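Local coordinates for glycosylation Associate Protein 3 (Streptococcus agalactiae serotype V, PDB 6OYC) that probably works with Gap1 and Gap2 in the accessory Sec pathway that glycosylates and exports serine-rich adhesins, at residues Y6-D10 / L43-S47; N18-K22 / F32-L36; A37-T41 / L123-S129; S71-E77 / T132-L138; S200-I204 / Q232-A236. One frame throughout, in Å; residues are numbered along the deposited sequence.

Contact 1. Residues Y6-D10 / L43-S47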
# COMPACT_ATOMS: atom_id res chain seq x y z
N TYR C 6 -7.25 2.92 -0.74
CA TYR C 6 -6.24 3.22 -1.73
C TYR C 6 -6.67 2.54 -3.02
O TYR C 6 -7.03 1.36 -3.02
CB TYR C 6 -4.85 2.76 -1.28
CG TYR C 6 -4.25 3.59 -0.15
CD1 TYR C 6 -4.61 3.35 1.18
CD2 TYR C 6 -3.32 4.60 -0.40
CE1 TYR C 6 -4.05 4.11 2.23
CE2 TYR C 6 -2.75 5.36 0.64
CZ TYR C 6 -3.12 5.10 1.95
OH TYR C 6 -2.58 5.85 2.97
N ILE C 7 -6.65 3.30 -4.11
CA ILE C 7 -7.35 2.95 -5.33
C ILE C 7 -6.35 3.00 -6.47
O ILE C 7 -5.70 4.03 -6.69
CB ILE C 7 -8.53 3.92 -5.56
CG1 ILE C 7 -9.65 3.63 -4.55
CG2 ILE C 7 -9.07 3.81 -6.91
CD1 ILE C 7 -10.42 4.91 -4.15
N TYR C 8 -6.24 1.89 -7.20
CA TYR C 8 -5.16 1.66 -8.15
C TYR C 8 -5.69 1.49 -9.57
O TYR C 8 -6.81 1.02 -9.78
CB TYR C 8 -4.35 0.42 -7.73
CG TYR C 8 -3.67 0.59 -6.40
CD1 TYR C 8 -2.41 1.16 -6.31
CD2 TYR C 8 -4.30 0.20 -5.22
CE1 TYR C 8 -1.79 1.33 -5.08
CE2 TYR C 8 -3.69 0.36 -4.00
CZ TYR C 8 -2.44 0.93 -3.93
OH TYR C 8 -1.84 1.09 -2.69
N TRP C 9 -4.87 1.87 -10.54
CA TRP C 9 -5.23 1.74 -11.95
C TRP C 9 -5.00 0.30 -12.40
O TRP C 9 -3.87 -0.20 -12.38
CB TRP C 9 -4.41 2.72 -12.79
CG TRP C 9 -4.66 2.72 -14.27
CD1 TRP C 9 -5.35 1.78 -15.00
CD2 TRP C 9 -4.22 3.70 -15.22
NE1 TRP C 9 -5.36 2.12 -16.32
CE2 TRP C 9 -4.68 3.29 -16.48
CE3 TRP C 9 -3.48 4.88 -15.11
CZ2 TRP C 9 -4.42 4.02 -17.64
CZ3 TRP C 9 -3.22 5.60 -16.27
CH2 TRP C 9 -3.69 5.16 -17.52
N ASP C 10 -6.08 -0.37 -12.79
CA ASP C 10 -6.04 -1.72 -13.33
C ASP C 10 -6.08 -1.70 -14.87
O ASP C 10 -6.67 -0.80 -15.47
CB ASP C 10 -7.20 -2.53 -12.78
CG ASP C 10 -6.93 -3.98 -12.77
OD1 ASP C 10 -7.14 -4.62 -13.83
OD2 ASP C 10 -6.48 -4.49 -11.73
N LEU C 43 -9.00 7.95 -19.21
CA LEU C 43 -7.96 6.91 -19.18
C LEU C 43 -8.38 5.70 -18.38
O LEU C 43 -7.93 4.59 -18.66
CB LEU C 43 -6.66 7.46 -18.60
CG LEU C 43 -6.01 8.65 -19.28
CD1 LEU C 43 -5.13 9.39 -18.29
CD2 LEU C 43 -5.20 8.21 -20.51
N TYR C 44 -9.22 5.91 -17.36
CA TYR C 44 -9.60 4.83 -16.47
C TYR C 44 -10.75 5.30 -15.60
O TYR C 44 -10.79 6.46 -15.18
CB TYR C 44 -8.41 4.37 -15.61
CG TYR C 44 -8.74 3.10 -14.90
CD1 TYR C 44 -8.75 1.89 -15.58
CD2 TYR C 44 -9.11 3.10 -13.55
CE1 TYR C 44 -9.10 0.72 -14.95
CE2 TYR C 44 -9.44 1.92 -12.90
CZ TYR C 44 -9.43 0.73 -13.60
OH TYR C 44 -9.78 -0.44 -12.98
N THR C 45 -11.68 4.39 -15.31
CA THR C 45 -12.82 4.69 -14.45
C THR C 45 -13.00 3.59 -13.41
O THR C 45 -13.08 2.41 -13.75
CB THR C 45 -14.11 4.85 -15.27
OG1 THR C 45 -14.02 6.04 -16.06
CG2 THR C 45 -15.33 5.00 -14.34
N TRP C 46 -13.05 4.00 -12.15
CA TRP C 46 -13.41 3.17 -11.01
C TRP C 46 -14.90 3.32 -10.69
O TRP C 46 -15.50 4.37 -10.94
CB TRP C 46 -12.61 3.57 -9.77
CG TRP C 46 -11.13 3.43 -9.89
CD1 TRP C 46 -10.38 2.35 -9.51
CD2 TRP C 46 -10.20 4.41 -10.37
NE1 TRP C 46 -9.05 2.60 -9.74
CE2 TRP C 46 -8.90 3.86 -10.25
CE3 TRP C 46 -10.33 5.70 -10.89
CZ2 TRP C 46 -7.75 4.54 -10.65
CZ3 TRP C 46 -9.19 6.39 -11.27
CH2 TRP C 46 -7.91 5.81 -11.15
N SER C 47 -15.49 2.29 -10.10
CA SER C 47 -16.93 2.32 -9.88
C SER C 47 -17.30 1.77 -8.50
O SER C 47 -16.67 0.84 -7.99
CB SER C 47 -17.68 1.53 -10.97
OG SER C 47 -19.07 1.56 -10.70
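The two segments run past each other steeply, with end-to-end directions 124° apart. Their nearest CA pairs, W9–Y44 at 7.0 Å and I7–W46 at 8.3 Å, are too far apart for strand pairing. The geometry is that of two sheets of a β-sandwich packed through side chains. I7 points toward the 43-47 strand and lays its CG2 over one face of the W46 indole. At the edge of that indole, NE1 of W46 donates to the carbonyl O of Y8 at 2.7 Å with an N-H...O angle of 160°, so a side-chain N-H of one segment meets a main-chain oxygen of the other. W9 meets Y44 obliquely: W9 CD1 and Y44 CD1 are 3.5 Å apart, and Y44 CB sits over the five-membered ring of W9, 3.9 Å from its centroid. L43 CB closes on the far end of the indole, 3.9 Å from W9 CH2. The other side of each segment is held by its own sheet. Strand 4-7 pairs with strand 130-140 through I7 and L136, whereas strand 41-47 pairs with strand 118-125 through L43, Y44 and W46. Between the sheets, W9 also touches F133 and L123, and W46 touches L136 and I121.

Contact 2. Residues N18-K22 / F32-L36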
# COMPACT_ATOMS: atom_id res chain seq x y z
N ASN C 18 -7.28 3.86 -24.77
CA ASN C 18 -5.83 3.97 -24.83
C ASN C 18 -5.36 3.92 -26.29
O ASN C 18 -4.47 3.16 -26.65
CB ASN C 18 -5.28 2.85 -23.90
CG ASN C 18 -3.83 2.41 -24.18
OD1 ASN C 18 -2.99 3.16 -24.65
ND2 ASN C 18 -3.55 1.15 -23.84
N PHE C 19 -5.96 4.73 -27.16
CA PHE C 19 -5.53 4.75 -28.55
C PHE C 19 -4.15 5.40 -28.64
O PHE C 19 -3.94 6.51 -28.14
CB PHE C 19 -6.54 5.49 -29.44
CG PHE C 19 -7.93 4.90 -29.39
CD1 PHE C 19 -8.29 3.87 -30.24
CD2 PHE C 19 -8.87 5.39 -28.50
CE1 PHE C 19 -9.56 3.33 -30.20
CE2 PHE C 19 -10.14 4.85 -28.46
CZ PHE C 19 -10.49 3.82 -29.31
N GLY C 20 -3.20 4.68 -29.23
CA GLY C 20 -1.86 5.19 -29.44
C GLY C 20 -0.95 5.21 -28.22
O GLY C 20 0.27 5.22 -28.38
N THR C 21 -1.51 5.20 -27.02
CA THR C 21 -0.69 5.38 -25.82
C THR C 21 0.12 4.13 -25.49
O THR C 21 -0.35 2.99 -25.63
CB THR C 21 -1.59 5.74 -24.64
OG1 THR C 21 -2.29 6.96 -24.92
CG2 THR C 21 -0.80 5.90 -23.36
N LYS C 22 1.36 4.33 -25.06
CA LYS C 22 2.17 3.26 -24.49
C LYS C 22 1.99 3.29 -22.97
O LYS C 22 2.36 4.26 -22.31
CB LYS C 22 3.63 3.40 -24.91
CG LYS C 22 3.76 3.41 -26.43
CD LYS C 22 5.17 3.72 -26.91
CE LYS C 22 5.25 3.52 -28.42
NZ LYS C 22 6.49 4.09 -29.00
N PHE C 32 2.67 6.27 -18.36
CA PHE C 32 1.95 6.68 -19.56
C PHE C 32 2.89 7.44 -20.48
O PHE C 32 3.63 8.32 -20.04
CB PHE C 32 0.75 7.54 -19.16
CG PHE C 32 0.03 8.21 -20.30
CD1 PHE C 32 0.64 9.22 -21.06
CD2 PHE C 32 -1.29 7.89 -20.57
CE1 PHE C 32 -0.04 9.84 -22.09
CE2 PHE C 32 -1.98 8.51 -21.59
CZ PHE C 32 -1.35 9.48 -22.35
N GLU C 33 2.85 7.11 -21.77
CA GLU C 33 3.65 7.82 -22.76
C GLU C 33 2.82 7.96 -24.03
O GLU C 33 2.54 6.96 -24.71
CB GLU C 33 4.97 7.09 -23.04
CG GLU C 33 5.82 7.78 -24.09
CD GLU C 33 6.86 6.85 -24.68
OE1 GLU C 33 6.92 5.68 -24.25
OE2 GLU C 33 7.62 7.30 -25.57
N ASN C 34 2.41 9.18 -24.33
CA ASN C 34 1.72 9.48 -25.59
C ASN C 34 2.19 10.85 -26.05
O ASN C 34 1.65 11.88 -25.63
CB ASN C 34 0.20 9.41 -25.43
CG ASN C 34 -0.50 9.40 -26.76
OD1 ASN C 34 -0.03 10.00 -27.72
ND2 ASN C 34 -1.64 8.71 -26.82
N PRO C 35 3.20 10.89 -26.92
CA PRO C 35 3.78 12.19 -27.29
C PRO C 35 2.83 13.05 -28.07
O PRO C 35 2.95 14.28 -28.05
CB PRO C 35 5.01 11.80 -28.14
CG PRO C 35 5.17 10.30 -27.97
CD PRO C 35 3.81 9.78 -27.66
N LEU C 36 1.87 12.44 -28.76
CA LEU C 36 0.83 13.21 -29.42
C LEU C 36 -0.04 13.95 -28.41
O LEU C 36 -0.63 14.99 -28.74
CB LEU C 36 -0.01 12.29 -30.30
CG LEU C 36 -0.99 12.93 -31.25
CD1 LEU C 36 -0.87 12.25 -32.60
CD2 LEU C 36 -2.39 12.80 -30.68
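This contact closes the open end of a β-hairpin whose arms are strands 22-26 and 29-33. E33, K22 and T21 have the most surface buried by it. K22 and E33 form an antiparallel hydrogen-bonded pair, CA to CA 5.1 Å: K22 N donates to E33 O at 2.9 Å (164°), and E33 N returns a bond to K22 O, also 2.9 Å (138°). Their side chains leave on the same face of the sheet, where the K22 chain packs lengthwise against E33, its CD 3.7 Å from E33 OE1. The charged tips diverge, K22 NZ lying 4.8 Å from E33 OE2, so a methylene of K22, not its ammonium group, makes the closest approach. T21, one residue before the paired position, works in two directions. Its CG2 lies over the face of the F32 ring, 3.6 Å from the centroid and 22° off the normal, a CH-pi contact, and F32 in turn stacks on F131. The hairpin is thereby tied to strand 130-140, and N34 continues the link through backbone hydrogen bonding with S129. The other branch of T21 meets N34, which has already left the strand: N34 ND2 donates to T21 OG1 at 2.7 Å (159°).

Contact 3. Residues A37-T41 / L123-S129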
# COMPACT_ATOMS: atom_id res chain seq x y z
N ALA C 37 -0.13 13.44 -27.17
CA ALA C 37 -0.82 14.09 -26.06
C ALA C 37 -2.28 14.36 -26.38
O ALA C 37 -2.67 15.53 -26.49
CB ALA C 37 -0.11 15.39 -25.68
N PRO C 38 -3.13 13.33 -26.53
CA PRO C 38 -4.53 13.56 -26.89
C PRO C 38 -5.25 14.45 -25.90
O PRO C 38 -4.87 14.58 -24.73
CB PRO C 38 -5.13 12.15 -26.90
CG PRO C 38 -3.97 11.25 -27.14
CD PRO C 38 -2.82 11.89 -26.42
N SER C 39 -6.33 15.07 -26.37
CA SER C 39 -6.80 16.30 -25.76
C SER C 39 -7.67 16.04 -24.54
O SER C 39 -7.54 16.75 -23.53
CB SER C 39 -7.55 17.13 -26.79
OG SER C 39 -8.45 18.00 -26.16
N SER C 40 -8.56 15.06 -24.60
CA SER C 40 -9.36 14.70 -23.44
C SER C 40 -9.71 13.22 -23.58
O SER C 40 -10.58 12.86 -24.37
CB SER C 40 -10.61 15.56 -23.30
OG SER C 40 -10.99 15.65 -21.93
N THR C 41 -9.01 12.39 -22.83
CA THR C 41 -9.23 10.96 -22.83
C THR C 41 -9.62 10.52 -21.42
O THR C 41 -8.99 10.94 -20.44
CB THR C 41 -7.98 10.20 -23.27
OG1 THR C 41 -7.39 10.84 -24.41
CG2 THR C 41 -8.32 8.73 -23.60
N LEU C 123 -9.90 9.02 -14.14
CA LEU C 123 -8.67 9.70 -14.48
C LEU C 123 -8.82 10.27 -15.88
O LEU C 123 -9.17 9.54 -16.82
CB LEU C 123 -7.50 8.72 -14.44
CG LEU C 123 -6.09 9.12 -14.03
CD1 LEU C 123 -6.10 9.66 -12.60
CD2 LEU C 123 -5.16 7.90 -14.15
N ILE C 124 -8.57 11.57 -16.04
CA ILE C 124 -8.76 12.23 -17.33
C ILE C 124 -7.47 12.91 -17.75
O ILE C 124 -6.90 13.71 -16.99
CB ILE C 124 -9.93 13.21 -17.28
CG1 ILE C 124 -11.20 12.47 -16.87
CG2 ILE C 124 -10.12 13.85 -18.64
CD1 ILE C 124 -12.43 13.32 -16.84
N ASN C 125 -7.01 12.59 -18.96
CA ASN C 125 -5.82 13.19 -19.55
C ASN C 125 -6.22 14.44 -20.32
O ASN C 125 -7.09 14.38 -21.21
CB ASN C 125 -5.12 12.20 -20.49
CG ASN C 125 -3.80 12.73 -21.04
OD1 ASN C 125 -3.09 13.46 -20.36
ND2 ASN C 125 -3.48 12.37 -22.28
N ALA C 126 -5.59 15.57 -19.99
CA ALA C 126 -5.86 16.83 -20.66
C ALA C 126 -4.63 17.34 -21.41
O ALA C 126 -4.07 18.39 -21.07
CB ALA C 126 -6.34 17.88 -19.65
N GLY C 127 -4.18 16.59 -22.43
CA GLY C 127 -3.04 16.97 -23.23
C GLY C 127 -1.67 16.57 -22.70
O GLY C 127 -0.66 17.02 -23.25
N CYS C 128 -1.60 15.72 -21.67
CA CYS C 128 -0.31 15.36 -21.08
C CYS C 128 0.39 14.27 -21.88
O CYS C 128 -0.23 13.29 -22.32
CB CYS C 128 -0.50 14.90 -19.63
SG CYS C 128 1.05 14.39 -18.84
N SER C 129 1.70 14.42 -22.04
CA SER C 129 2.50 13.50 -22.84
C SER C 129 3.12 12.37 -22.03
O SER C 129 3.33 11.28 -22.58
CB SER C 129 3.61 14.27 -23.56
OG SER C 129 3.08 15.00 -24.65
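An Asx motif at N125 shapes the end of strand 118-125, just where the incoming chain 37-41 joins the edge of the four-stranded antiparallel sheet as the start of strand 41-47. The evidence for pairing is a single bridge, T41 with N125, an antiparallel hydrogen-bonded pair with CA atoms 5.2 Å apart: T41 N donates to N125 O at 3.2 Å, and N125 N to T41 O at 3.0 Å. Both side chains leave on the same face, their CB atoms 4.5 Å apart. Beyond this pair the two chains stay alongside but bond less well. G127 N reaches P38 O at 3.1 Å, weakly because the angle is only 130°, and CA-H...O contacts fill the gap, such as A126 CA to S39 O at 3.3 Å and S40 CA to N125 O at 3.2 Å. G127 sits at phi 85° and psi 11°, where a CB would jam against the carbonyl O of A126. A37, also at positive phi, directs its methyl toward the turn, CB lying 3.0 Å from G127 O and 3.4 Å from S129 OG. On its other side strand 118-125 is paired with strand 84-91, through I124 and F85. The turn itself is held by the N125 carboxamide: its OD1 accepts from C128 N at 3.0 Å, while ND2 donates weakly to C128 O at 3.4 Å.

Contact 4. Residues S71-E77 / T132-L138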
# COMPACT_ATOMS: atom_id res chain seq x y z
N SER C 71 -12.30 13.09 1.58
CA SER C 71 -11.11 13.61 0.93
C SER C 71 -10.67 12.66 -0.18
O SER C 71 -10.56 11.45 0.03
CB SER C 71 -9.97 13.79 1.93
OG SER C 71 -8.79 14.16 1.26
N LEU C 72 -10.40 13.21 -1.36
CA LEU C 72 -9.84 12.45 -2.48
C LEU C 72 -8.52 13.08 -2.86
O LEU C 72 -8.45 14.29 -3.10
CB LEU C 72 -10.78 12.44 -3.68
CG LEU C 72 -10.33 11.60 -4.88
CD1 LEU C 72 -10.35 10.11 -4.53
CD2 LEU C 72 -11.23 11.91 -6.06
N SER C 73 -7.48 12.26 -2.90
CA SER C 73 -6.12 12.70 -3.18
C SER C 73 -5.57 11.95 -4.38
O SER C 73 -5.85 10.75 -4.55
CB SER C 73 -5.20 12.46 -1.97
OG SER C 73 -5.77 13.01 -0.81
N LEU C 74 -4.78 12.65 -5.18
CA LEU C 74 -4.10 12.06 -6.33
C LEU C 74 -2.62 11.94 -6.02
O LEU C 74 -1.98 12.93 -5.66
CB LEU C 74 -4.32 12.91 -7.58
CG LEU C 74 -3.47 12.58 -8.81
CD1 LEU C 74 -3.91 11.29 -9.50
CD2 LEU C 74 -3.53 13.73 -9.78
N ASN C 75 -2.09 10.74 -6.14
CA ASN C 75 -0.66 10.50 -6.05
C ASN C 75 -0.18 10.10 -7.44
O ASN C 75 -0.41 8.97 -7.87
CB ASN C 75 -0.34 9.42 -5.01
CG ASN C 75 1.11 9.43 -4.59
OD1 ASN C 75 2.00 9.62 -5.43
ND2 ASN C 75 1.36 9.25 -3.30
N ALA C 76 0.48 11.04 -8.12
CA ALA C 76 1.01 10.86 -9.47
C ALA C 76 2.25 11.75 -9.64
O ALA C 76 2.49 12.66 -8.84
CB ALA C 76 -0.03 11.19 -10.55
N GLU C 77 3.02 11.48 -10.69
CA GLU C 77 4.22 12.24 -11.01
C GLU C 77 4.10 12.75 -12.44
O GLU C 77 3.96 11.93 -13.36
CB GLU C 77 5.49 11.38 -10.87
CG GLU C 77 5.95 11.11 -9.46
CD GLU C 77 6.90 9.94 -9.36
OE1 GLU C 77 6.63 9.02 -8.57
OE2 GLU C 77 7.93 9.92 -10.07
N THR C 132 3.43 9.26 -14.52
CA THR C 132 3.37 8.01 -13.76
C THR C 132 2.27 8.15 -12.72
O THR C 132 2.36 8.99 -11.83
CB THR C 132 4.70 7.69 -13.07
OG1 THR C 132 5.71 7.45 -14.06
CG2 THR C 132 4.56 6.43 -12.21
N PHE C 133 1.24 7.31 -12.83
CA PHE C 133 0.14 7.29 -11.87
C PHE C 133 0.41 6.22 -10.82
O PHE C 133 0.76 5.08 -11.16
CB PHE C 133 -1.19 7.02 -12.57
CG PHE C 133 -2.33 6.80 -11.62
CD1 PHE C 133 -3.01 7.89 -11.08
CD2 PHE C 133 -2.72 5.52 -11.26
CE1 PHE C 133 -4.07 7.69 -10.19
CE2 PHE C 133 -3.76 5.31 -10.38
CZ PHE C 133 -4.44 6.39 -9.85
N HIS C 134 0.24 6.58 -9.56
CA HIS C 134 0.43 5.64 -8.45
C HIS C 134 -0.90 5.18 -7.88
O HIS C 134 -1.19 3.98 -7.88
CB HIS C 134 1.29 6.27 -7.35
CG HIS C 134 2.65 6.65 -7.82
ND1 HIS C 134 3.56 5.73 -8.31
CD2 HIS C 134 3.25 7.86 -7.93
CE1 HIS C 134 4.66 6.36 -8.68
NE2 HIS C 134 4.50 7.65 -8.46
N TYR C 135 -1.73 6.11 -7.40
CA TYR C 135 -2.98 5.72 -6.77
C TYR C 135 -3.81 6.96 -6.47
O TYR C 135 -3.33 8.10 -6.53
CB TYR C 135 -2.76 4.91 -5.49
CG TYR C 135 -1.95 5.60 -4.42
CD1 TYR C 135 -2.50 6.61 -3.63
CD2 TYR C 135 -0.63 5.22 -4.16
CE1 TYR C 135 -1.76 7.23 -2.63
CE2 TYR C 135 0.12 5.84 -3.16
CZ TYR C 135 -0.44 6.84 -2.40
OH TYR C 135 0.31 7.45 -1.41
N LEU C 136 -5.06 6.72 -6.13
CA LEU C 136 -5.89 7.71 -5.48
C LEU C 136 -6.15 7.24 -4.06
O LEU C 136 -6.15 6.03 -3.79
CB LEU C 136 -7.21 7.91 -6.22
CG LEU C 136 -7.19 8.29 -7.70
CD1 LEU C 136 -8.61 8.40 -8.19
CD2 LEU C 136 -6.49 9.60 -7.95
N LYS C 137 -6.36 8.19 -3.15
CA LYS C 137 -6.72 7.91 -1.77
C LYS C 137 -8.03 8.60 -1.44
O LYS C 137 -8.15 9.83 -1.56
CB LYS C 137 -5.62 8.34 -0.80
CG LYS C 137 -5.84 7.92 0.65
CD LYS C 137 -4.62 8.26 1.49
CE LYS C 137 -4.88 8.10 2.96
NZ LYS C 137 -3.78 8.69 3.78
N LEU C 138 -9.01 7.81 -1.00
CA LEU C 138 -10.33 8.29 -0.63
C LEU C 138 -10.57 7.95 0.84
O LEU C 138 -10.53 6.77 1.22
CB LEU C 138 -11.39 7.65 -1.53
CG LEU C 138 -12.86 7.93 -1.23
CD1 LEU C 138 -13.14 9.41 -1.49
CD2 LEU C 138 -13.72 7.04 -2.12
O HOH W 1 -7.49 11.73 0.40
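A classic β bulge interrupts these two long antiparallel strands: H134 and Y135 both stand opposite N75. The carbonyl O of N75 therefore accepts twice, from H134 N at 3.0 Å and from Y135 N at 3.2 Å, and the register shifts by one between N75–Y135 and A76–F133. Regular ladder bonds continue beyond the bulge in both directions, for example S73 N to K137 O at 2.9 Å and E77 N to T132 O at 2.8 Å. The extra residue, H134, points toward the partner strand, and its NE2 donates to E77 OE1 at 2.5 Å; ND1 is bonded to S29. N75 CB lies over the Y135 ring, 3.7 Å from its centroid. On the opposite face L72, L74, L136, L138 and F133 line the sandwich interior, with L74 CD1 3.5 Å from L136 CD2 and 3.7 Å from F133 CE1; I121 and V86 of the second sheet meet L72 and L136. Near S71, one water bonds S71 OG at 2.9 Å, S73 OG at 2.5 Å and K137 O at 2.8 Å.

Contact 5. Residues S200-I204 / Q232-A236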
# COMPACT_ATOMS: atom_id res chain seq x y z
N SER C 200 5.78 4.60 -2.21
CA SER C 200 6.14 3.20 -2.07
C SER C 200 5.62 2.56 -0.77
O SER C 200 5.64 3.18 0.30
CB SER C 200 7.67 3.05 -2.13
OG SER C 200 8.06 1.70 -1.93
N ASP C 201 5.19 1.30 -0.88
CA ASP C 201 4.78 0.49 0.25
C ASP C 201 5.86 -0.48 0.72
O ASP C 201 5.61 -1.24 1.67
CB ASP C 201 3.52 -0.33 -0.09
CG ASP C 201 2.31 0.54 -0.30
OD1 ASP C 201 1.68 0.42 -1.38
OD2 ASP C 201 1.98 1.34 0.62
N SER C 202 7.02 -0.50 0.07
CA SER C 202 8.02 -1.49 0.41
C SER C 202 8.68 -1.16 1.73
O SER C 202 8.90 0.01 2.06
CB SER C 202 9.09 -1.58 -0.68
OG SER C 202 10.17 -2.38 -0.23
N LEU C 203 8.99 -2.20 2.50
CA LEU C 203 9.76 -2.07 3.72
C LEU C 203 11.14 -2.71 3.60
O LEU C 203 11.86 -2.81 4.59
CB LEU C 203 8.98 -2.65 4.89
CG LEU C 203 7.73 -1.80 5.14
CD1 LEU C 203 6.83 -2.43 6.20
CD2 LEU C 203 8.13 -0.39 5.52
N ILE C 204 11.52 -3.15 2.40
CA ILE C 204 12.88 -3.58 2.12
C ILE C 204 13.60 -2.35 1.59
O ILE C 204 13.46 -1.98 0.43
CB ILE C 204 12.90 -4.73 1.12
CG1 ILE C 204 12.16 -5.92 1.72
CG2 ILE C 204 14.33 -5.10 0.72
CD1 ILE C 204 12.05 -7.11 0.84
N GLN C 232 3.69 -6.41 3.66
CA GLN C 232 5.01 -5.90 3.26
C GLN C 232 6.02 -5.96 4.41
O GLN C 232 7.20 -6.23 4.17
CB GLN C 232 4.89 -4.47 2.72
CG GLN C 232 4.31 -4.39 1.29
CD GLN C 232 5.18 -5.12 0.27
OE1 GLN C 232 6.40 -4.98 0.28
NE2 GLN C 232 4.55 -5.90 -0.61
N GLY C 233 5.57 -5.71 5.64
CA GLY C 233 6.47 -5.86 6.78
C GLY C 233 6.90 -7.30 6.99
O GLY C 233 8.08 -7.58 7.24
N ASN C 234 5.95 -8.24 6.92
CA ASN C 234 6.31 -9.65 7.04
C ASN C 234 7.31 -10.04 5.97
O ASN C 234 8.26 -10.79 6.24
CB ASN C 234 5.06 -10.54 6.94
CG ASN C 234 4.10 -10.37 8.10
OD1 ASN C 234 4.50 -10.12 9.23
ND2 ASN C 234 2.82 -10.54 7.83
N PHE C 235 7.13 -9.54 4.75
CA PHE C 235 8.06 -9.85 3.67
C PHE C 235 9.43 -9.24 3.94
O PHE C 235 10.45 -9.92 3.85
CB PHE C 235 7.49 -9.34 2.35
CG PHE C 235 8.23 -9.81 1.14
CD1 PHE C 235 8.59 -11.14 1.00
CD2 PHE C 235 8.52 -8.93 0.11
CE1 PHE C 235 9.27 -11.57 -0.12
CE2 PHE C 235 9.19 -9.36 -1.02
CZ PHE C 235 9.57 -10.68 -1.14
N ALA C 236 9.46 -7.95 4.28
CA ALA C 236 10.72 -7.31 4.64
C ALA C 236 11.40 -8.02 5.81
O ALA C 236 12.61 -8.26 5.77
CB ALA C 236 10.48 -5.84 4.98
O HOH W 2 8.38 -4.59 1.97
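The small residues of helix 231-243 leave a hollow that L203 and I204 fill. G233 presents bare backbone, and L203 CD1 presses onto it, 3.5 Å from G233 CA; an ideal CB there would stand only 3.6 Å from the same methyl. One turn along, the low bump of A236 CB fits between L203 and I204, 3.5 Å from L203 CB and 3.7 Å from I204 CG1. I204 stretches on until its CD1 is 4.0 Å from F235 CD2. At the other end Q232 CG packs under D201 O at 3.4 Å. A cavity remaining beside Q232 holds a water that accepts from L203 N (2.5 Å) and donates to Q232 O (3.0 Å) and Q232 OE1 (2.6 Å). Two consecutive ST turns bend the loop: S200 OG accepts from S202 N, and S202 OG from I204 N, both at 3.1 Å. Such loop-to-helix packing belongs here to an α/β domain, in which helix 231-243 follows strand 223-227, the central strand of a five-stranded parallel sheet.

Contacts 1 to 4 belong to the β-sandwich, while contact 5, the most fully buried, lies in the α/β domain, about 16 Å at nearest atoms from contact 3 and about 17 Å from contact 2. Contact 4 is ladder pairing within one sheet; contact 1 joins that sheet to the other by aromatic packing, and L123 of contact 3 touches both W9 and F133. Contacts 2 and 3, centres 9 Å apart, form the exposed end of the sandwich, where short pairings give way to turns held by asparagine side chains. Contact 5 instead combines apolar fit with a bridging water; Y8 packs near D201, their polar ends bonding across the domains to K172 and K28 respectively.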